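Local coordinates for protein thermospermine synthase (PDB 6BQ6) that probably transfers an aminopropyl group from decarboxylated S-adenosylmethionine to spermidine, giving thermospermine and methylthioadenosine in plant polyamine biosynthesis, at residues L301-A304 / V305-L309; V147-E150 / A151-S155; K165-L168 / E169-E173; T82-F85 / I86-C90; A272-L275 / D276-R280. All coordinates share one frame; numbering follows the deposited sequence.

Interaction 1: L301-A304 / V305-L309; sequences LSKA and VRNSL
The carbonyl oxygen of Leu301 is gripped by two nitrogens of Arg306. NH2 of Arg306 lies 2.8 Å from Leu301 O, and NE of Arg306 lies 3.1 Å from the same atom. The guanidinium meets the oxygen side-on, with Leu301 O at its edge and close to its plane. NE stands above the carbonyl plane, while NH2 is tilted only 17° from it. The bend of the arginine chain at chi3 (-48°) folds the group back over the start of the helix. One face of the guanidinium lies over Ser302 O and Lys303 CA. A water takes a bond from Leu301 N and a weak one from Arg306 NE. At the far end NH1 makes a salt bridge with Asp291 of the second subunit. Lys303 also reaches that subunit, where NZ forms a salt bridge with Glu286 and a hydrogen bond with the backbone of Asn287.

This is the N-terminal turn of helix 303-311, with Ser302 at the N-cap position. Arg306 N gives a helical bond, 2.8 Å to Ser302 O and nearly straight at 171°. Asn307 N to Lys303 O and Ser308 N to Ala304 O continue the pattern. OG of Ser302 packs against Val305 CG2 at 3.5 Å.

The buried side of the turn is apolar. Leu301 CD1 touches Leu309 CD2 at 4.0 Å and Val305 CG1 at 4.1 Å, and the leucine crosses both side chains at about a right angle. Pro246 of strand 243-251 touches both leucines, and Leu309 meets Phe230 and Tyr234 of helix 230-238. Ser308 OG is hydrogen-bonded to His226.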
# COMPACT_ATOMS: atom_id res chain seq x y z
N LEU B 301 -23.32 -26.32 -0.72
CA LEU B 301 -23.04 -24.90 -0.93
C LEU B 301 -24.13 -24.12 -0.18
O LEU B 301 -25.16 -24.68 0.18
CB LEU B 301 -23.07 -24.58 -2.41
CG LEU B 301 -22.00 -25.41 -3.12
CD1 LEU B 301 -22.07 -25.13 -4.57
CD2 LEU B 301 -20.63 -25.11 -2.55
N SER B 302 -23.93 -22.83 0.03
CA SER B 302 -24.94 -22.01 0.74
C SER B 302 -26.12 -21.73 -0.17
O SER B 302 -26.05 -21.89 -1.38
CB SER B 302 -24.35 -20.70 1.22
OG SER B 302 -24.14 -19.79 0.14
N LYS B 303 -27.21 -21.24 0.41
CA LYS B 303 -28.44 -21.00 -0.34
C LYS B 303 -28.23 -20.18 -1.61
O LYS B 303 -28.69 -20.56 -2.69
CB LYS B 303 -29.46 -20.28 0.56
CG LYS B 303 -30.78 -19.98 -0.11
CD LYS B 303 -31.64 -19.10 0.76
CE LYS B 303 -33.04 -18.95 0.19
NZ LYS B 303 -33.87 -18.28 1.20
N ALA B 304 -27.55 -19.04 -1.46
CA ALA B 304 -27.36 -18.10 -2.56
C ALA B 304 -26.47 -18.69 -3.67
O ALA B 304 -26.69 -18.49 -4.87
CB ALA B 304 -26.71 -16.88 -2.02
N VAL B 305 -25.43 -19.39 -3.24
CA VAL B 305 -24.48 -19.96 -4.22
C VAL B 305 -25.13 -21.12 -4.94
O VAL B 305 -25.07 -21.22 -6.17
CB VAL B 305 -23.14 -20.39 -3.53
CG1 VAL B 305 -22.21 -21.07 -4.52
CG2 VAL B 305 -22.44 -19.21 -2.91
N ARG B 306 -25.83 -21.98 -4.20
CA ARG B 306 -26.60 -23.07 -4.82
C ARG B 306 -27.56 -22.53 -5.90
O ARG B 306 -27.61 -23.01 -7.01
CB ARG B 306 -27.39 -23.83 -3.77
CG ARG B 306 -27.38 -25.31 -3.91
CD ARG B 306 -28.08 -26.06 -2.79
NE ARG B 306 -27.67 -25.61 -1.43
CZ ARG B 306 -28.48 -25.03 -0.53
NH1 ARG B 306 -29.78 -24.85 -0.75
NH2 ARG B 306 -27.96 -24.63 0.64
N ASN B 307 -28.30 -21.50 -5.57
CA ASN B 307 -29.29 -21.00 -6.51
C ASN B 307 -28.64 -20.30 -7.71
O ASN B 307 -29.12 -20.43 -8.87
CB ASN B 307 -30.27 -20.13 -5.76
CG ASN B 307 -31.17 -20.96 -4.80
OD1 ASN B 307 -31.25 -22.20 -4.91
ND2 ASN B 307 -31.86 -20.29 -3.89
N SER B 308 -27.55 -19.59 -7.45
CA SER B 308 -26.78 -18.92 -8.49
C SER B 308 -26.21 -19.94 -9.49
O SER B 308 -26.34 -19.76 -10.73
CB SER B 308 -25.70 -18.05 -7.82
OG SER B 308 -24.84 -17.42 -8.72
N LEU B 309 -25.66 -21.03 -8.97
CA LEU B 309 -25.19 -22.13 -9.84
C LEU B 309 -26.31 -22.75 -10.66
O LEU B 309 -26.16 -22.93 -11.86
CB LEU B 309 -24.44 -23.21 -9.04
CG LEU B 309 -22.92 -23.01 -9.13
CD1 LEU B 309 -22.42 -21.69 -8.60
CD2 LEU B 309 -22.22 -24.16 -8.43
O HOH W 1 -25.42 -27.43 -2.17

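Interaction 2: V147-E150 / A151-S155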
# COMPACT_ATOMS: atom_id res chain seq x y z
N VAL B 147 8.97 -29.95 -0.23
CA VAL B 147 7.82 -30.78 0.11
C VAL B 147 7.49 -31.81 -1.00
O VAL B 147 7.01 -32.90 -0.69
CB VAL B 147 6.58 -29.93 0.52
CG1 VAL B 147 6.04 -29.07 -0.64
CG2 VAL B 147 5.50 -30.80 1.10
N ASN B 148 7.78 -31.47 -2.26
CA ASN B 148 7.46 -32.30 -3.40
C ASN B 148 8.62 -33.09 -3.98
O ASN B 148 8.47 -33.73 -5.02
CB ASN B 148 6.80 -31.42 -4.46
CG ASN B 148 5.52 -30.80 -3.94
OD1 ASN B 148 4.83 -31.40 -3.09
ND2 ASN B 148 5.17 -29.62 -4.43
N LYS B 149 9.74 -33.14 -3.27
CA LYS B 149 10.93 -33.83 -3.84
C LYS B 149 10.70 -35.33 -4.05
O LYS B 149 11.06 -35.83 -5.13
CB LYS B 149 12.18 -33.57 -2.98
CG LYS B 149 13.49 -33.81 -3.74
CD LYS B 149 14.69 -33.87 -2.80
CE LYS B 149 15.92 -34.48 -3.46
NZ LYS B 149 17.18 -33.84 -3.01
N GLU B 150 10.11 -36.00 -3.05
CA GLU B 150 9.68 -37.39 -3.17
C GLU B 150 8.80 -37.58 -4.41
O GLU B 150 9.12 -38.38 -5.29
CB GLU B 150 8.95 -37.82 -1.88
CG GLU B 150 8.28 -39.18 -1.97
CD GLU B 150 7.64 -39.70 -0.67
OE1 GLU B 150 6.97 -38.95 0.09
OE2 GLU B 150 7.79 -40.92 -0.44
N ALA B 151 7.73 -36.79 -4.48
CA ALA B 151 6.78 -36.84 -5.59
C ALA B 151 7.49 -36.78 -6.95
O ALA B 151 7.30 -37.66 -7.83
CB ALA B 151 5.77 -35.72 -5.47
N PHE B 152 8.36 -35.78 -7.10
CA PHE B 152 9.06 -35.56 -8.37
C PHE B 152 9.98 -36.70 -8.73
O PHE B 152 10.25 -36.91 -9.91
CB PHE B 152 9.85 -34.26 -8.37
CG PHE B 152 9.05 -33.08 -8.76
CD1 PHE B 152 8.51 -33.00 -10.04
CD2 PHE B 152 8.87 -32.05 -7.88
CE1 PHE B 152 7.79 -31.89 -10.41
CE2 PHE B 152 8.14 -30.94 -8.25
CZ PHE B 152 7.59 -30.88 -9.50
N HIS B 153 10.47 -37.41 -7.73
CA HIS B 153 11.33 -38.61 -7.94
C HIS B 153 10.65 -39.98 -7.97
O HIS B 153 11.29 -41.04 -8.16
CB HIS B 153 12.45 -38.56 -6.91
CG HIS B 153 13.41 -37.45 -7.19
ND1 HIS B 153 13.23 -36.17 -6.73
CD2 HIS B 153 14.53 -37.42 -7.96
CE1 HIS B 153 14.19 -35.39 -7.20
NE2 HIS B 153 15.01 -36.14 -7.93
N ASP B 154 9.33 -39.97 -7.85
CA ASP B 154 8.52 -41.17 -7.89
C ASP B 154 8.52 -41.73 -9.32
O ASP B 154 8.17 -41.03 -10.27
CB ASP B 154 7.11 -40.84 -7.41
CG ASP B 154 6.29 -42.08 -7.04
OD1 ASP B 154 6.11 -42.97 -7.87
OD2 ASP B 154 5.72 -42.13 -5.93
N SER B 155 8.84 -43.02 -9.45
CA SER B 155 8.89 -43.65 -10.76
C SER B 155 7.55 -43.69 -11.46
O SER B 155 7.52 -43.91 -12.69
CB SER B 155 9.44 -45.10 -10.65
OG SER B 155 8.58 -45.84 -9.82
O HOH W 2 6.75 -35.41 -2.14
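Glu150, Ala151 and Lys149 bury the most surface in this short turn. Lys149 O takes two bonds from His153. ND1 of His153 lies 2.7 Å from Lys149 O, and His153 N lies 3.1 Å from it. The two donors come from opposite faces of the carbonyl plane. The oxygen sits exactly in the plane of the imidazole. ND1 is the donor, and this in-plane bond helps to hold the ring's rotation. With CG anti to its own carbonyl carbon (chi1 -70°), the His153 ring swings back toward this oxygen. The Lys149 chain crosses the ring at a slant, its CG 3.8 Å from ND1 of His153.

The carbonyl of Glu150 takes a weak bond from His153 N. A water joins Ala151 N to Val147 O. The methyl of Ala151 rests on Asn148 O at 3.4 Å and faces Arg117 and Leu120 of helix 114-120. Phe152 N bonds Asn148 O, and the Phe152 ring reaches Val138 of helix 135-144. The Asn148 amide is held by Arg117, Ser114 and the backbone of Glu112. This is a single short helix, 149-153, with Asn148 at its N-cap position, packed beside the probable Rossmann-type glycine-rich turn.

Interaction 3: K165-L168 / E169-E173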
# COMPACT_ATOMS: atom_id res chain seq x y z
N LYS B 165 -4.36 -29.87 -24.34
CA LYS B 165 -5.28 -30.27 -25.42
C LYS B 165 -4.54 -31.03 -26.48
O LYS B 165 -5.01 -32.07 -26.94
CB LYS B 165 -6.03 -29.06 -26.05
CG LYS B 165 -6.92 -29.43 -27.22
CD LYS B 165 -7.63 -28.19 -27.79
CE LYS B 165 -8.04 -28.34 -29.25
NZ LYS B 165 -9.35 -29.01 -29.37
N ALA B 166 -3.40 -30.50 -26.89
CA ALA B 166 -2.56 -31.19 -27.88
C ALA B 166 -2.11 -32.54 -27.40
O ALA B 166 -2.15 -33.52 -28.16
CB ALA B 166 -1.34 -30.33 -28.19
N GLU B 167 -1.68 -32.60 -26.13
CA GLU B 167 -1.21 -33.87 -25.56
C GLU B 167 -2.29 -34.94 -25.53
O GLU B 167 -2.07 -36.06 -26.01
CB GLU B 167 -0.65 -33.66 -24.17
CG GLU B 167 0.04 -34.85 -23.58
CD GLU B 167 1.29 -35.29 -24.33
OE1 GLU B 167 1.85 -34.46 -25.08
OE2 GLU B 167 1.75 -36.44 -24.10
N LEU B 168 -3.48 -34.59 -25.03
CA LEU B 168 -4.59 -35.54 -24.96
C LEU B 168 -5.05 -36.00 -26.36
O LEU B 168 -5.29 -37.18 -26.57
CB LEU B 168 -5.78 -34.96 -24.21
CG LEU B 168 -5.58 -34.84 -22.68
CD1 LEU B 168 -6.63 -33.93 -22.06
CD2 LEU B 168 -5.61 -36.20 -22.03
N GLU B 169 -5.16 -35.05 -27.28
CA GLU B 169 -5.66 -35.34 -28.63
C GLU B 169 -4.71 -36.21 -29.40
O GLU B 169 -5.16 -37.00 -30.22
CB GLU B 169 -5.88 -34.06 -29.43
CG GLU B 169 -7.11 -33.36 -28.97
CD GLU B 169 -7.62 -32.29 -29.91
OE1 GLU B 169 -6.79 -31.61 -30.56
OE2 GLU B 169 -8.87 -32.13 -29.92
N GLY B 170 -3.42 -36.06 -29.14
CA GLY B 170 -2.39 -36.77 -29.88
C GLY B 170 -2.11 -38.19 -29.49
O GLY B 170 -1.31 -38.86 -30.14
N LYS B 171 -2.72 -38.67 -28.41
CA LYS B 171 -2.57 -40.04 -27.96
C LYS B 171 -3.91 -40.65 -27.66
O LYS B 171 -4.86 -39.95 -27.24
CB LYS B 171 -1.71 -40.09 -26.69
CG LYS B 171 -0.27 -39.63 -26.86
CD LYS B 171 0.55 -40.01 -25.63
CE LYS B 171 2.03 -39.70 -25.76
NZ LYS B 171 2.28 -38.31 -26.23
N GLU B 172 -4.00 -41.97 -27.80
CA GLU B 172 -5.22 -42.71 -27.49
C GLU B 172 -5.31 -43.22 -26.05
O GLU B 172 -6.33 -43.79 -25.68
CB GLU B 172 -5.41 -43.87 -28.47
CG GLU B 172 -5.43 -43.42 -29.93
CD GLU B 172 -6.54 -42.42 -30.24
OE1 GLU B 172 -7.68 -42.59 -29.72
OE2 GLU B 172 -6.28 -41.46 -31.00
N GLU B 173 -4.28 -42.99 -25.24
CA GLU B 173 -4.33 -43.41 -23.85
C GLU B 173 -5.48 -42.70 -23.12
O GLU B 173 -5.71 -41.51 -23.32
CB GLU B 173 -3.05 -43.12 -23.11
CG GLU B 173 -3.17 -43.55 -21.64
CD GLU B 173 -1.87 -43.94 -20.95
OE1 GLU B 173 -0.82 -43.98 -21.64
OE2 GLU B 173 -1.92 -44.21 -19.71
O HOH W 3 0.20 -36.32 -27.62
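Two salt bridges run between side chains four residues apart. NZ of Lys171 lies 2.9 Å from OE2 of Glu167. NZ of Lys165 lies 3.2 Å from OE2 of Glu169. Both ammonium groups meet their oxygen from above the carboxylate plane. Lys165 runs out with its CG anti to the backbone N (chi1 177°) and then turns at chi4 (85°), which swings NZ round to the glutamate. Its CE rests 3.7 Å from Glu169 OE1. Each carboxylate has another partner: Glu167 OE1 bonds Asn162, and Glu169 OE2 bonds Thr203 of helix 197-204. A methionine in place of Lys165 would probably leave the Glu169 carboxylate without its positive mate, though still bonded to Thr203.

Backbone hydrogen bonds carry the rest. Glu169 N gives a regular helical bond of 3.0 Å to Lys165 O. Gly170 N bonds Ala166 O at 3.0 Å and makes a weak second bond to Glu167 O. Lys171 N reaches Leu168 O only weakly, at 3.5 Å. A water links Glu167 O with Lys171 NZ. The carbonyls of Leu168 and Lys171 lie 2.9 Å apart at their oxygens, and Lys207 NZ bonds both, which would offset their mutual repulsion.

Leu168 is the buried residue and packs on Phe106 and Thr203; the Lys165 chain lies against Phe199. The whole forms the C-terminal end of helix 164-169, where the chain leaves for strand 175-181. Asp163 and Ala164, which bind adenosine in another structure of this protein, lie just before and at the first residue of this helix.

Interaction 4: T82-F85 / I86-C90. With TER (N-(3-amino-propyl)-N-(5-aminopropyl)-1,4-diaminobutane), chain F.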
# COMPACT_ATOMS: atom_id res chain seq x y z
N THR B 82 1.88 -22.80 4.36
CA THR B 82 1.10 -23.20 5.51
C THR B 82 -0.23 -23.84 5.11
O THR B 82 -0.77 -24.59 5.89
CB THR B 82 0.76 -22.02 6.45
OG1 THR B 82 0.19 -20.94 5.70
CG2 THR B 82 2.01 -21.55 7.14
N ASP B 83 -0.80 -23.47 3.96
CA ASP B 83 -2.11 -23.94 3.62
C ASP B 83 -2.32 -24.53 2.24
O ASP B 83 -3.47 -24.88 1.92
CB ASP B 83 -3.21 -22.89 3.92
CG ASP B 83 -3.05 -21.59 3.17
OD1 ASP B 83 -2.39 -21.55 2.13
OD2 ASP B 83 -3.61 -20.57 3.64
N GLU B 84 -1.28 -24.69 1.45
CA GLU B 84 -1.46 -25.34 0.15
C GLU B 84 -2.04 -26.75 0.25
O GLU B 84 -2.70 -27.21 -0.68
CB GLU B 84 -0.19 -25.31 -0.71
CG GLU B 84 1.01 -26.02 -0.14
CD GLU B 84 1.10 -27.51 -0.42
OE1 GLU B 84 2.12 -28.09 -0.03
OE2 GLU B 84 0.19 -28.14 -0.99
N PHE B 85 -1.79 -27.44 1.36
CA PHE B 85 -2.37 -28.77 1.61
C PHE B 85 -3.90 -28.76 1.44
O PHE B 85 -4.49 -29.75 1.03
CB PHE B 85 -1.92 -29.37 2.95
CG PHE B 85 -2.60 -28.78 4.16
CD1 PHE B 85 -3.76 -29.29 4.63
CD2 PHE B 85 -2.07 -27.68 4.81
CE1 PHE B 85 -4.40 -28.77 5.74
CE2 PHE B 85 -2.69 -27.15 5.92
CZ PHE B 85 -3.87 -27.67 6.38
N ILE B 86 -4.56 -27.64 1.82
CA ILE B 86 -5.99 -27.56 1.69
C ILE B 86 -6.39 -27.62 0.19
O ILE B 86 -7.27 -28.40 -0.16
CB ILE B 86 -6.55 -26.29 2.34
CG1 ILE B 86 -6.14 -26.23 3.81
CG2 ILE B 86 -8.08 -26.22 2.21
CD1 ILE B 86 -6.59 -24.96 4.48
N TYR B 87 -5.77 -26.77 -0.63
CA TYR B 87 -6.11 -26.70 -2.02
C TYR B 87 -5.80 -28.07 -2.67
O TYR B 87 -6.59 -28.58 -3.45
CB TYR B 87 -5.31 -25.57 -2.71
CG TYR B 87 -5.44 -25.59 -4.20
CD1 TYR B 87 -6.46 -24.88 -4.85
CD2 TYR B 87 -4.54 -26.29 -4.98
CE1 TYR B 87 -6.58 -24.93 -6.24
CE2 TYR B 87 -4.67 -26.36 -6.35
CZ TYR B 87 -5.68 -25.66 -6.97
OH TYR B 87 -5.78 -25.71 -8.35
N HIS B 88 -4.64 -28.63 -2.37
CA HIS B 88 -4.25 -29.84 -3.08
C HIS B 88 -5.00 -31.07 -2.60
O HIS B 88 -5.32 -31.93 -3.41
CB HIS B 88 -2.75 -29.99 -3.06
CG HIS B 88 -2.07 -28.95 -3.87
ND1 HIS B 88 -1.44 -27.85 -3.32
CD2 HIS B 88 -2.04 -28.75 -5.22
CE1 HIS B 88 -1.00 -27.07 -4.29
NE2 HIS B 88 -1.33 -27.60 -5.45
N GLU B 89 -5.31 -31.18 -1.32
CA GLU B 89 -6.17 -32.28 -0.86
C GLU B 89 -7.58 -32.17 -1.42
O GLU B 89 -8.14 -33.17 -1.86
CB GLU B 89 -6.25 -32.34 0.65
CG GLU B 89 -5.00 -32.91 1.32
CD GLU B 89 -5.17 -33.12 2.81
OE1 GLU B 89 -6.32 -33.10 3.33
OE2 GLU B 89 -4.13 -33.34 3.48
N CYS B 90 -8.14 -30.96 -1.43
CA CYS B 90 -9.48 -30.74 -2.02
C CYS B 90 -9.52 -31.00 -3.52
O CYS B 90 -10.51 -31.57 -4.00
CB CYS B 90 -10.03 -29.37 -1.76
SG CYS B 90 -10.49 -29.11 -0.02
N1 TER F . -0.69 -22.86 -13.10
C2 TER F . -0.85 -23.81 -12.02
C3 TER F . -2.30 -23.83 -11.55
C4 TER F . -2.72 -22.57 -10.84
N5 TER F . -4.00 -22.75 -10.19
C6 TER F . -4.15 -22.47 -8.78
C7 TER F . -5.52 -21.89 -8.48
C8 TER F . -5.45 -21.10 -7.19
N9 TER F . -5.06 -19.72 -7.39
C10 TER F . -4.93 -18.87 -6.23
C11 TER F . -5.20 -17.41 -6.49
C12 TER F . -5.36 -16.72 -5.13
C13 TER F . -5.29 -15.20 -5.21
N14 TER F . -5.98 -14.70 -6.39
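Glu84 holds the imidazole of His88 with two acceptors. ND1 of His88 donates to both Glu84 OE2, 2.9 Å away, and Glu84 O, 3.0 Å away. Both bonds are bent, and both oxygens are tilted about 30° from the ring plane. OE2 is met on its anti side, with carboxylate and ring planes 72° apart. Glu84 puts its CG between the backbone N and the carbonyl carbon (chi1 61°); this torsion and a bend at chi2 bring the acid back to His88. His88 N also bonds Glu84 O, 2.9 Å away. Arg117 adds a salt bridge to OE2.

Next to this, CG1 of Ile86 sits over one face of the Phe85 ring, a CH-pi contact 3.8 Å from the centroid. Arg288 adds a cation-pi contact to that ring. Phe85 O accepts Glu89 N at 2.9 Å, and the Glu89 carboxylate bonds the backbone of Arg288, Tyr289 and Leu290.

The Tyr87 ring end lines the polyamine pocket. Its OH lies 3.7 Å from C6 of the bound thermospermine and is hydrogen-bonded to Asp181, the predicted proton acceptor. CD2 of Tyr87 lies over the centre of the His88 ring.

This is the N-terminal part of helix 84-98. Helix 114-120 covers Glu84 and His88, strand 243-251 covers Asp83, Ile86 and Tyr87, and the second subunit packs on Phe85 and Ile86 through Phe224 and Ile223.

Interaction 5: A272-L275 / D276-R280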
# COMPACT_ATOMS: atom_id res chain seq x y z
N ALA B 272 -20.10 -39.64 3.92
CA ALA B 272 -18.93 -39.33 4.73
C ALA B 272 -18.21 -40.58 5.18
O ALA B 272 -17.02 -40.71 5.04
CB ALA B 272 -19.32 -38.49 5.92
N GLU B 273 -18.94 -41.54 5.72
CA GLU B 273 -18.27 -42.70 6.27
C GLU B 273 -17.62 -43.57 5.21
O GLU B 273 -16.56 -44.09 5.45
CB GLU B 273 -19.22 -43.54 7.12
CG GLU B 273 -19.72 -42.86 8.38
CD GLU B 273 -20.77 -41.82 8.14
OE1 GLU B 273 -21.38 -41.77 7.05
OE2 GLU B 273 -21.01 -40.99 9.01
N GLU B 274 -18.27 -43.74 4.07
CA GLU B 274 -17.67 -44.51 2.98
C GLU B 274 -16.40 -43.84 2.46
O GLU B 274 -15.38 -44.49 2.23
CB GLU B 274 -18.64 -44.78 1.82
CG GLU B 274 -18.06 -45.69 0.71
CD GLU B 274 -17.24 -46.91 1.17
OE1 GLU B 274 -17.52 -47.52 2.23
OE2 GLU B 274 -16.31 -47.30 0.45
N LEU B 275 -16.44 -42.52 2.33
CA LEU B 275 -15.22 -41.81 2.04
C LEU B 275 -14.12 -42.05 3.07
O LEU B 275 -13.00 -42.27 2.70
CB LEU B 275 -15.49 -40.28 1.94
CG LEU B 275 -16.26 -39.91 0.70
CD1 LEU B 275 -16.79 -38.48 0.77
CD2 LEU B 275 -15.40 -40.07 -0.54
N ASP B 276 -14.44 -42.00 4.38
CA ASP B 276 -13.38 -42.25 5.39
C ASP B 276 -12.78 -43.65 5.29
O ASP B 276 -11.57 -43.84 5.47
CB ASP B 276 -13.87 -42.01 6.81
CG ASP B 276 -14.11 -40.54 7.10
OD1 ASP B 276 -13.38 -39.68 6.52
OD2 ASP B 276 -15.02 -40.23 7.91
N ILE B 277 -13.64 -44.60 4.98
CA ILE B 277 -13.19 -46.00 4.81
C ILE B 277 -12.23 -46.12 3.67
O ILE B 277 -11.19 -46.74 3.81
CB ILE B 277 -14.37 -46.97 4.64
CG1 ILE B 277 -15.05 -47.15 6.00
CG2 ILE B 277 -13.88 -48.35 4.17
CD1 ILE B 277 -16.45 -47.68 5.92
N ARG B 278 -12.58 -45.49 2.54
CA ARG B 278 -11.71 -45.46 1.38
C ARG B 278 -10.40 -44.76 1.65
O ARG B 278 -9.39 -45.22 1.17
CB ARG B 278 -12.42 -44.84 0.16
CG ARG B 278 -13.55 -45.73 -0.32
CD ARG B 278 -14.28 -45.13 -1.49
NE ARG B 278 -15.46 -45.96 -1.88
CZ ARG B 278 -15.91 -46.10 -3.13
NH1 ARG B 278 -15.34 -45.48 -4.16
NH2 ARG B 278 -16.98 -46.88 -3.36
N MET B 279 -10.43 -43.67 2.41
CA MET B 279 -9.20 -42.97 2.76
C MET B 279 -8.27 -43.83 3.60
O MET B 279 -7.09 -43.89 3.35
CB MET B 279 -9.47 -41.66 3.51
CG MET B 279 -10.18 -40.62 2.70
SD MET B 279 -10.42 -39.09 3.66
CE MET B 279 -11.93 -38.49 2.94
N ARG B 280 -8.83 -44.48 4.59
CA ARG B 280 -8.07 -45.40 5.42
C ARG B 280 -7.50 -46.53 4.58
O ARG B 280 -6.38 -46.94 4.82
CB ARG B 280 -8.98 -45.99 6.51
CG ARG B 280 -8.34 -46.98 7.48
CD ARG B 280 -7.17 -46.39 8.25
NE ARG B 280 -7.58 -45.39 9.23
CZ ARG B 280 -8.05 -45.65 10.46
NH1 ARG B 280 -8.20 -46.91 10.91
NH2 ARG B 280 -8.39 -44.63 11.25
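Glu274 sends its CG anti to the backbone N (chi1 -175°) and then bends at chi2 (42°), which turns its carboxylate along the helix toward Arg278. The arginine stays extended from CG to NE and crosses it at a slant. They meet in a salt bridge one helical turn apart, on helix 272-282. NE of Arg278 lies 2.8 Å from OE2 of Glu274, with a fairly straight N-H angle of 161°. The oxygen uses its anti lone pair and sits in the guanidinium plane, at its edge. The two flat groups are themselves nearly perpendicular. CG of Arg278 also packs on the same OE2 at 3.3 Å. NH1 turns elsewhere and bonds Leu97 O of helix 84-98. An alanine in place of Arg278 is likely to leave the Glu274 carboxylate without its charge partner and the carbonyl of Leu97 without this donor.

OE1 of Glu274 touches the methyl CD1 of Ile277 at 3.8 Å, and these side chains cross at about a right angle. Beneath them run regular helical bonds, such as Asp276 N to Ala272 O at 3.0 Å and Arg278 N to Glu274 O at the same length. Asp276 reaches the backbone of Gly292 with OD1.

The buried side holds Leu275 and Met279, both of which pack on Leu97. Met279 N bonds Leu275 O at 2.9 Å, and the Met279 CE methyl lies 4.1 Å from Leu275 CB.

Overall arrangement
All five are local contacts, each within, or at an end of, its own helix. Interaction 4 is the buried one, its centre about 10 Å from the centre of the chain, and it alone reaches the bound polyamine. Interaction 3 lies on the surface and relies on salt bridges. Interactions 1, 2 and 5 are partly buried: 1 and 5 set leucines inward, and 2 buries an asparagine amide. Interactions 2 and 4 touch where Val147 CG1 packs on Glu84 OE1, and both use Arg117 of helix 114-120. Interactions 1 and 4 meet the second subunit, with ion pairs as well as packing in 1 and packing in 4. Interaction 5 packs on helix 84-98, which interaction 4 begins.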